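Local coordinates for purine nucleoside phosphorylase (Thermus thermophilus, PDB 1ODK), which probably catalyses the phosphate-dependent cleavage of purine nucleosides, giving the free base and a pentose 1-phosphate, at residues 5-19 against 72-86. Numbering follows the deposited sequence.
Sequences HVRAHPGDVAERVLL and IVVEELVRLGARVLV
Glu-76 OE2 receives His-5 ND1 at 2.6 Å (158° at the hydrogen), on the syn side of the carboxylate and close to the imidazole plane. The backbone N of His-5 adds weak bonds to both oxygens, and Tyr-160 of the second subunit gives OE2 a further partner. OE1 takes Val-6 N at 2.7 Å in a virtually straight bond (177°). The extended side chain of Glu-76, with CG beside its own backbone N (chi1 -68°), carries the carboxylate from helix 67-79 to the N-terminal segment. Across one face of the His-5 ring lies Ile-72 CG2, 3.6 Å from the centroid, a CH-pi contact; Phe-159 of the second subunit meets the ring edge-to-face.

Leu-80, just after helix 67-79, sets its two methyls against residues 6-13: CD1 reaches Val-13 CG2 (3.9 Å) and Val-6 CG1, while CD2 meets Pro-10 CD. Gly-81, with positive phi, closes a Schellman motif through Ala-82 N to Leu-77 O and Gly-81 N to Val-78 O; one water bridges its O to Val-13 O. Glu-15 O accepts both Arg-83 N and Val-84 N, each at 2.8 Å, where parallel pairing of strands 16-20 and 84-93 begins; Val-17 N to Val-84 O (2.7 Å) continues it. Leu-19 CD2 presses on Leu-77 CD1 at 3.3 Å, tighter than usual.

The helix thus forms a beta-alpha-beta crossover from strand 56-61 to 84-93, with 16-20 between them, packing Leu-77 on Val-17 and Leu-19. At its other end, Glu-76 and Ile-72 together fix the rotation of the His-5 imidazole, leaving NE2 unused by Glu-76, and probably help shape the subunit interface.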
ATOM      1  N   HIS B   5       3.194  32.085   5.762  1.00 16.45           N
ATOM      2  CA  HIS B   5       1.752  32.255   5.857  1.00 18.20           C
ATOM      3  C   HIS B   5       1.284  33.078   7.053  1.00 19.41           C
ATOM      4  O   HIS B   5       0.531  34.040   6.890  1.00 20.53           O
ATOM      5  CB  HIS B   5       1.097  30.878   5.832  1.00 14.49           C
ATOM      6  CG  HIS B   5       1.602  30.008   4.723  1.00 15.58           C
ATOM      7  ND1 HIS B   5       2.858  29.441   4.737  1.00 16.20           N
ATOM      8  CD2 HIS B   5       1.039  29.641   3.546  1.00 16.79           C
ATOM      9  CE1 HIS B   5       3.049  28.762   3.620  1.00 15.78           C
ATOM     10  NE2 HIS B   5       1.958  28.867   2.880  1.00 14.71           N
ATOM     11  N   VAL B   6       1.710  32.705   8.251  1.00 18.03           N
ATOM     12  CA  VAL B   6       1.345  33.464   9.438  1.00 16.96           C
ATOM     13  C   VAL B   6       2.446  34.513   9.558  1.00 18.99           C
ATOM     14  O   VAL B   6       3.494  34.266  10.154  1.00 17.78           O
ATOM     15  CB  VAL B   6       1.320  32.575  10.701  1.00 18.01           C
ATOM     16  CG1 VAL B   6       0.922  33.407  11.918  1.00 15.93           C
ATOM     17  CG2 VAL B   6       0.338  31.420  10.507  1.00 15.03           C
ATOM     18  N   ARG B   7       2.201  35.680   8.968  1.00 20.46           N
ATOM     19  CA  ARG B   7       3.178  36.763   8.957  1.00 24.34           C
ATOM     20  C   ARG B   7       3.244  37.592  10.229  1.00 26.48           C
ATOM     21  O   ARG B   7       2.877  38.766  10.250  1.00 27.15           O
ATOM     22  CB  ARG B   7       2.923  37.659   7.744  1.00 25.67           C
ATOM     23  CG  ARG B   7       3.086  36.897   6.435  1.00 29.96           C
ATOM     24  CD  ARG B   7       2.795  37.739   5.218  1.00 36.91           C
ATOM     25  NE  ARG B   7       3.049  36.982   3.996  1.00 42.85           N
ATOM     26  CZ  ARG B   7       2.857  37.450   2.767  1.00 45.31           C
ATOM     27  NH1 ARG B   7       2.404  38.683   2.587  1.00 45.74           N
ATOM     28  NH2 ARG B   7       3.121  36.683   1.717  1.00 45.68           N
ATOM     29  N   ALA B   8       3.732  36.965  11.290  1.00 27.74           N
ATOM     30  CA  ALA B   8       3.868  37.619  12.579  1.00 29.36           C
ATOM     31  C   ALA B   8       5.333  37.581  12.984  1.00 31.48           C
ATOM     32  O   ALA B   8       6.170  37.038  12.266  1.00 28.87           O
ATOM     33  CB  ALA B   8       3.025  36.894  13.615  1.00 24.20           C
ATOM     34  N   HIS B   9       5.636  38.173  14.133  1.00 35.70           N
ATOM     35  CA  HIS B   9       6.994  38.174  14.657  1.00 39.20           C
ATOM     36  C   HIS B   9       6.967  37.396  15.968  1.00 39.30           C
ATOM     37  O   HIS B   9       6.007  37.497  16.730  1.00 38.32           O
ATOM     38  CB  HIS B   9       7.474  39.602  14.907  1.00 41.90           C
ATOM     39  CG  HIS B   9       8.854  39.677  15.482  1.00 47.80           C
ATOM     40  ND1 HIS B   9       9.169  39.177  16.728  1.00 50.07           N
ATOM     41  CD2 HIS B   9      10.006  40.174  14.973  1.00 48.03           C
ATOM     42  CE1 HIS B   9      10.455  39.363  16.961  1.00 48.95           C
ATOM     43  NE2 HIS B   9      10.988  39.965  15.913  1.00 50.32           N
ATOM     44  N   PRO B  10       8.019  36.606  16.247  1.00 40.24           N
ATOM     45  CA  PRO B  10       8.083  35.815  17.481  1.00 39.19           C
ATOM     46  C   PRO B  10       7.444  36.456  18.716  1.00 38.50           C
ATOM     47  O   PRO B  10       6.735  35.783  19.466  1.00 39.79           O
ATOM     48  CB  PRO B  10       9.576  35.571  17.641  1.00 41.22           C
ATOM     49  CG  PRO B  10      10.001  35.352  16.215  1.00 40.44           C
ATOM     50  CD  PRO B  10       9.262  36.456  15.465  1.00 39.04           C
ATOM     51  N   GLY B  11       7.676  37.751  18.922  1.00 31.78           N
ATOM     52  CA  GLY B  11       7.102  38.423  20.078  1.00 25.41           C
ATOM     53  C   GLY B  11       5.581  38.500  20.092  1.00 22.12           C
ATOM     54  O   GLY B  11       4.973  38.674  21.148  1.00 22.43           O
ATOM     55  N   ASP B  12       4.962  38.366  18.924  1.00 20.51           N
ATOM     56  CA  ASP B  12       3.505  38.438  18.807  1.00 19.76           C
ATOM     57  C   ASP B  12       2.737  37.235  19.350  1.00 18.58           C
ATOM     58  O   ASP B  12       1.613  37.381  19.824  1.00 17.05           O
ATOM     59  CB  ASP B  12       3.090  38.611  17.344  1.00 18.96           C
ATOM     60  CG  ASP B  12       3.544  39.921  16.755  1.00 24.83           C
ATOM     61  OD1 ASP B  12       3.569  40.928  17.493  1.00 25.09           O
ATOM     62  OD2 ASP B  12       3.855  39.944  15.544  1.00 31.74           O
ATOM     63  N   VAL B  13       3.338  36.054  19.262  1.00 16.56           N
ATOM     64  CA  VAL B  13       2.680  34.821  19.687  1.00 15.16           C
ATOM     65  C   VAL B  13       3.049  34.340  21.084  1.00 14.45           C
ATOM     66  O   VAL B  13       4.222  34.284  21.443  1.00 16.78           O
ATOM     67  CB  VAL B  13       2.980  33.691  18.672  1.00 16.79           C
ATOM     68  CG1 VAL B  13       2.278  32.405  19.084  1.00 15.41           C
ATOM     69  CG2 VAL B  13       2.545  34.136  17.269  1.00 14.63           C
ATOM     70  N   ALA B  14       2.036  33.978  21.865  1.00 13.83           N
ATOM     71  CA  ALA B  14       2.253  33.495  23.225  1.00 13.98           C
ATOM     72  C   ALA B  14       2.647  32.023  23.213  1.00 13.39           C
ATOM     73  O   ALA B  14       2.511  31.340  22.198  1.00 14.21           O
ATOM     74  CB  ALA B  14       0.984  33.680  24.055  1.00 12.35           C
ATOM     75  N   GLU B  15       3.140  31.535  24.345  1.00 12.88           N
ATOM     76  CA  GLU B  15       3.525  30.135  24.441  1.00 16.47           C
ATOM     77  C   GLU B  15       2.299  29.233  24.373  1.00 16.04           C
ATOM     78  O   GLU B  15       2.372  28.115  23.859  1.00 17.47           O
ATOM     79  CB  GLU B  15       4.279  29.872  25.747  1.00 17.22           C
ATOM     80  CG  GLU B  15       5.702  30.389  25.755  1.00 26.01           C
ATOM     81  CD  GLU B  15       6.458  29.991  27.010  1.00 30.93           C
ATOM     82  OE1 GLU B  15       7.669  30.287  27.085  1.00 39.52           O
ATOM     83  OE2 GLU B  15       5.849  29.384  27.918  1.00 32.61           O
ATOM     84  N   ARG B  16       1.179  29.724  24.898  1.00 14.11           N
ATOM     85  CA  ARG B  16      -0.074  28.976  24.913  1.00 16.13           C
ATOM     86  C   ARG B  16      -0.972  29.481  23.792  1.00 14.92           C
ATOM     87  O   ARG B  16      -1.252  30.678  23.704  1.00 12.93           O
ATOM     88  CB  ARG B  16      -0.768  29.146  26.268  1.00 17.02           C
ATOM     89  CG  ARG B  16       0.085  28.667  27.433  1.00 17.58           C
ATOM     90  CD  ARG B  16      -0.569  28.921  28.784  1.00 20.75           C
ATOM     91  NE  ARG B  16       0.240  28.349  29.859  1.00 19.67           N
ATOM     92  CZ  ARG B  16       1.429  28.814  30.228  1.00 19.69           C
ATOM     93  NH1 ARG B  16       2.099  28.222  31.210  1.00 24.02           N
ATOM     94  NH2 ARG B  16       1.943  29.881  29.630  1.00 18.13           N
ATOM     95  N   VAL B  17      -1.444  28.563  22.952  1.00 12.99           N
ATOM     96  CA  VAL B  17      -2.263  28.944  21.804  1.00 12.03           C
ATOM     97  C   VAL B  17      -3.480  28.054  21.563  1.00 11.98           C
ATOM     98  O   VAL B  17      -3.386  26.834  21.677  1.00 12.39           O
ATOM     99  CB  VAL B  17      -1.413  28.885  20.507  1.00 14.81           C
ATOM    100  CG1 VAL B  17      -2.150  29.560  19.358  1.00 14.87           C
ATOM    101  CG2 VAL B  17      -0.044  29.508  20.746  1.00 11.76           C
ATOM    102  N   LEU B  18      -4.617  28.666  21.230  1.00  9.75           N
ATOM    103  CA  LEU B  18      -5.819  27.905  20.896  1.00 11.11           C
ATOM    104  C   LEU B  18      -5.863  27.909  19.366  1.00 12.53           C
ATOM    105  O   LEU B  18      -5.541  28.922  18.738  1.00 10.95           O
ATOM    106  CB  LEU B  18      -7.093  28.557  21.444  1.00 10.84           C
ATOM    107  CG  LEU B  18      -7.305  28.650  22.960  1.00 19.28           C
ATOM    108  CD1 LEU B  18      -8.798  28.823  23.235  1.00 14.37           C
ATOM    109  CD2 LEU B  18      -6.788  27.407  23.658  1.00 16.87           C
ATOM    110  N   LEU B  19      -6.261  26.785  18.776  1.00 12.17           N
ATOM    111  CA  LEU B  19      -6.312  26.654  17.326  1.00  9.03           C
ATOM    112  C   LEU B  19      -7.691  26.377  16.734  1.00 10.56           C
ATOM    113  O   LEU B  19      -8.026  25.227  16.443  1.00 12.90           O
ATOM    114  CB  LEU B  19      -5.364  25.531  16.875  1.00 12.54           C
ATOM    115  CG  LEU B  19      -3.876  25.677  17.205  1.00 15.09           C
ATOM    116  CD1 LEU B  19      -3.122  24.407  16.824  1.00 12.60           C
ATOM    117  CD2 LEU B  19      -3.308  26.872  16.461  1.00 16.03           C
ATOM    118  N   ILE B  72       0.735  23.662   8.156  1.00 11.00           N
ATOM    119  CA  ILE B  72       1.473  24.869   7.805  1.00 11.31           C
ATOM    120  C   ILE B  72       1.414  25.866   8.962  1.00 11.74           C
ATOM    121  O   ILE B  72       2.420  26.479   9.316  1.00 12.45           O
ATOM    122  CB  ILE B  72       0.873  25.531   6.548  1.00 11.74           C
ATOM    123  CG1 ILE B  72       1.339  24.780   5.299  1.00 10.24           C
ATOM    124  CG2 ILE B  72       1.255  27.019   6.497  1.00 10.29           C
ATOM    125  CD1 ILE B  72       0.606  25.194   4.030  1.00 11.54           C
ATOM    126  N   VAL B  73       0.226  26.025   9.543  1.00 11.59           N
ATOM    127  CA  VAL B  73       0.038  26.964  10.646  1.00 11.74           C
ATOM    128  C   VAL B  73       0.776  26.513  11.905  1.00 10.43           C
ATOM    129  O   VAL B  73       1.421  27.323  12.578  1.00 11.62           O
ATOM    130  CB  VAL B  73      -1.469  27.159  10.953  1.00 13.03           C
ATOM    131  CG1 VAL B  73      -1.651  28.048  12.190  1.00 10.33           C
ATOM    132  CG2 VAL B  73      -2.155  27.798   9.759  1.00 14.08           C
ATOM    133  N   VAL B  74       0.698  25.225  12.215  1.00  9.14           N
ATOM    134  CA  VAL B  74       1.378  24.680  13.388  1.00 11.35           C
ATOM    135  C   VAL B  74       2.901  24.812  13.245  1.00 12.52           C
ATOM    136  O   VAL B  74       3.575  25.270  14.167  1.00 13.23           O
ATOM    137  CB  VAL B  74       0.994  23.190  13.608  1.00 12.77           C
ATOM    138  CG1 VAL B  74       1.858  22.568  14.694  1.00 11.57           C
ATOM    139  CG2 VAL B  74      -0.474  23.091  14.001  1.00 10.02           C
ATOM    140  N   GLU B  75       3.442  24.418  12.093  1.00 13.75           N
ATOM    141  CA  GLU B  75       4.884  24.513  11.858  1.00 12.90           C
ATOM    142  C   GLU B  75       5.371  25.950  12.065  1.00 14.94           C
ATOM    143  O   GLU B  75       6.404  26.189  12.694  1.00 14.22           O
ATOM    144  CB  GLU B  75       5.224  24.060  10.428  1.00 13.39           C
ATOM    145  CG  GLU B  75       5.063  22.556  10.182  1.00 13.18           C
ATOM    146  CD  GLU B  75       6.302  21.751  10.559  1.00 17.79           C
ATOM    147  OE1 GLU B  75       7.013  22.138  11.511  1.00 14.25           O
ATOM    148  OE2 GLU B  75       6.559  20.715   9.910  1.00 15.24           O
ATOM    149  N   GLU B  76       4.626  26.909  11.531  1.00 12.10           N
ATOM    150  CA  GLU B  76       5.014  28.303  11.663  1.00 13.33           C
ATOM    151  C   GLU B  76       4.811  28.831  13.085  1.00 14.51           C
ATOM    152  O   GLU B  76       5.627  29.610  13.577  1.00 13.40           O
ATOM    153  CB  GLU B  76       4.267  29.140  10.619  1.00 13.85           C
ATOM    154  CG  GLU B  76       4.748  28.817   9.196  1.00 13.06           C
ATOM    155  CD  GLU B  76       4.020  29.580   8.100  1.00 15.64           C
ATOM    156  OE1 GLU B  76       3.248  30.513   8.410  1.00 17.83           O
ATOM    157  OE2 GLU B  76       4.232  29.243   6.915  1.00 17.27           O
ATOM    158  N   LEU B  77       3.750  28.386  13.752  1.00 11.85           N
ATOM    159  CA  LEU B  77       3.488  28.808  15.128  1.00 14.77           C
ATOM    160  C   LEU B  77       4.619  28.365  16.058  1.00 16.65           C
ATOM    161  O   LEU B  77       5.010  29.102  16.966  1.00 14.00           O
ATOM    162  CB  LEU B  77       2.161  28.230  15.635  1.00 11.10           C
ATOM    163  CG  LEU B  77       0.884  28.935  15.176  1.00 16.33           C
ATOM    164  CD1 LEU B  77      -0.326  28.223  15.761  1.00 15.53           C
ATOM    165  CD2 LEU B  77       0.907  30.397  15.628  1.00 14.75           C
ATOM    166  N   VAL B  78       5.140  27.160  15.830  1.00 13.47           N
ATOM    167  CA  VAL B  78       6.229  26.637  16.643  1.00 15.68           C
ATOM    168  C   VAL B  78       7.476  27.498  16.442  1.00 17.42           C
ATOM    169  O   VAL B  78       8.205  27.785  17.396  1.00 16.37           O
ATOM    170  CB  VAL B  78       6.546  25.165  16.286  1.00 16.50           C
ATOM    171  CG1 VAL B  78       7.854  24.731  16.946  1.00 16.47           C
ATOM    172  CG2 VAL B  78       5.413  24.269  16.758  1.00 14.91           C
ATOM    173  N   ARG B  79       7.712  27.913  15.202  1.00 18.80           N
ATOM    174  CA  ARG B  79       8.854  28.764  14.904  1.00 21.47           C
ATOM    175  C   ARG B  79       8.670  30.113  15.594  1.00 21.45           C
ATOM    176  O   ARG B  79       9.641  30.771  15.954  1.00 23.19           O
ATOM    177  CB  ARG B  79       8.995  28.976  13.393  1.00 23.58           C
ATOM    178  CG  ARG B  79       9.572  27.787  12.638  1.00 31.40           C
ATOM    179  CD  ARG B  79      10.906  27.359  13.234  1.00 37.72           C
ATOM    180  NE  ARG B  79      11.876  26.955  12.218  1.00 46.02           N
ATOM    181  CZ  ARG B  79      12.494  27.799  11.395  1.00 47.34           C
ATOM    182  NH1 ARG B  79      12.248  29.102  11.463  1.00 48.83           N
ATOM    183  NH2 ARG B  79      13.371  27.341  10.511  1.00 49.11           N
ATOM    184  N   LEU B  80       7.415  30.508  15.784  1.00 20.23           N
ATOM    185  CA  LEU B  80       7.096  31.779  16.425  1.00 19.91           C
ATOM    186  C   LEU B  80       7.093  31.702  17.950  1.00 21.31           C
ATOM    187  O   LEU B  80       6.820  32.696  18.619  1.00 22.71           O
ATOM    188  CB  LEU B  80       5.740  32.294  15.923  1.00 18.18           C
ATOM    189  CG  LEU B  80       5.719  32.765  14.464  1.00 22.03           C
ATOM    190  CD1 LEU B  80       4.289  33.016  13.999  1.00 18.26           C
ATOM    191  CD2 LEU B  80       6.564  34.033  14.337  1.00 19.78           C
ATOM    192  N   GLY B  81       7.380  30.523  18.495  1.00 17.21           N
ATOM    193  CA  GLY B  81       7.428  30.374  19.939  1.00 16.00           C
ATOM    194  C   GLY B  81       6.290  29.638  20.622  1.00 18.85           C
ATOM    195  O   GLY B  81       6.265  29.562  21.855  1.00 17.26           O
ATOM    196  N   ALA B  82       5.342  29.099  19.855  1.00 13.67           N
ATOM    197  CA  ALA B  82       4.232  28.375  20.471  1.00 13.92           C
ATOM    198  C   ALA B  82       4.774  27.106  21.127  1.00 14.19           C
ATOM    199  O   ALA B  82       5.596  26.400  20.540  1.00 16.08           O
ATOM    200  CB  ALA B  82       3.168  28.028  19.419  1.00 13.76           C
ATOM    201  N   ARG B  83       4.310  26.825  22.342  1.00 14.79           N
ATOM    202  CA  ARG B  83       4.760  25.657  23.098  1.00 17.26           C
ATOM    203  C   ARG B  83       3.618  24.735  23.512  1.00 14.66           C
ATOM    204  O   ARG B  83       3.805  23.527  23.655  1.00 13.44           O
ATOM    205  CB  ARG B  83       5.524  26.118  24.343  1.00 18.27           C
ATOM    206  CG  ARG B  83       6.799  26.869  24.006  1.00 27.72           C
ATOM    207  CD  ARG B  83       7.838  25.926  23.410  1.00 37.08           C
ATOM    208  NE  ARG B  83       8.732  26.599  22.471  1.00 45.01           N
ATOM    209  CZ  ARG B  83       9.445  27.688  22.748  1.00 47.05           C
ATOM    210  NH1 ARG B  83       9.377  28.245  23.951  1.00 48.21           N
ATOM    211  NH2 ARG B  83      10.223  28.224  21.814  1.00 44.89           N
ATOM    212  N   VAL B  84       2.442  25.318  23.714  1.00 14.36           N
ATOM    213  CA  VAL B  84       1.250  24.570  24.096  1.00 12.76           C
ATOM    214  C   VAL B  84       0.158  24.952  23.099  1.00 14.18           C
ATOM    215  O   VAL B  84      -0.285  26.099  23.066  1.00 13.33           O
ATOM    216  CB  VAL B  84       0.806  24.928  25.533  1.00 12.45           C
ATOM    217  CG1 VAL B  84      -0.441  24.152  25.904  1.00 12.22           C
ATOM    218  CG2 VAL B  84       1.935  24.619  26.516  1.00 14.26           C
ATOM    219  N   LEU B  85      -0.271  23.993  22.284  1.00 12.77           N
ATOM    220  CA  LEU B  85      -1.285  24.270  21.274  1.00 12.68           C
ATOM    221  C   LEU B  85      -2.491  23.358  21.392  1.00 15.27           C
ATOM    222  O   LEU B  85      -2.373  22.134  21.284  1.00 13.34           O
ATOM    223  CB  LEU B  85      -0.680  24.140  19.870  1.00 12.73           C
ATOM    224  CG  LEU B  85       0.583  24.966  19.604  1.00 14.80           C
ATOM    225  CD1 LEU B  85       1.785  24.239  20.184  1.00 11.33           C
ATOM    226  CD2 LEU B  85       0.782  25.165  18.110  1.00 12.82           C
ATOM    227  N   VAL B  86      -3.655  23.962  21.601  1.00 11.23           N
ATOM    228  CA  VAL B  86      -4.881  23.195  21.748  1.00 12.28           C
ATOM    229  C   VAL B  86      -5.894  23.497  20.654  1.00 12.79           C
ATOM    230  O   VAL B  86      -6.393  24.620  20.538  1.00 11.64           O
ATOM    231  CB  VAL B  86      -5.534  23.449  23.134  1.00 12.67           C
ATOM    232  CG1 VAL B  86      -6.867  22.707  23.243  1.00 12.09           C
ATOM    233  CG2 VAL B  86      -4.584  22.993  24.239  1.00 12.59           C
TER
HETATM  234  O   HOH W   1       6.186  32.341  22.646  1.00 23.05           O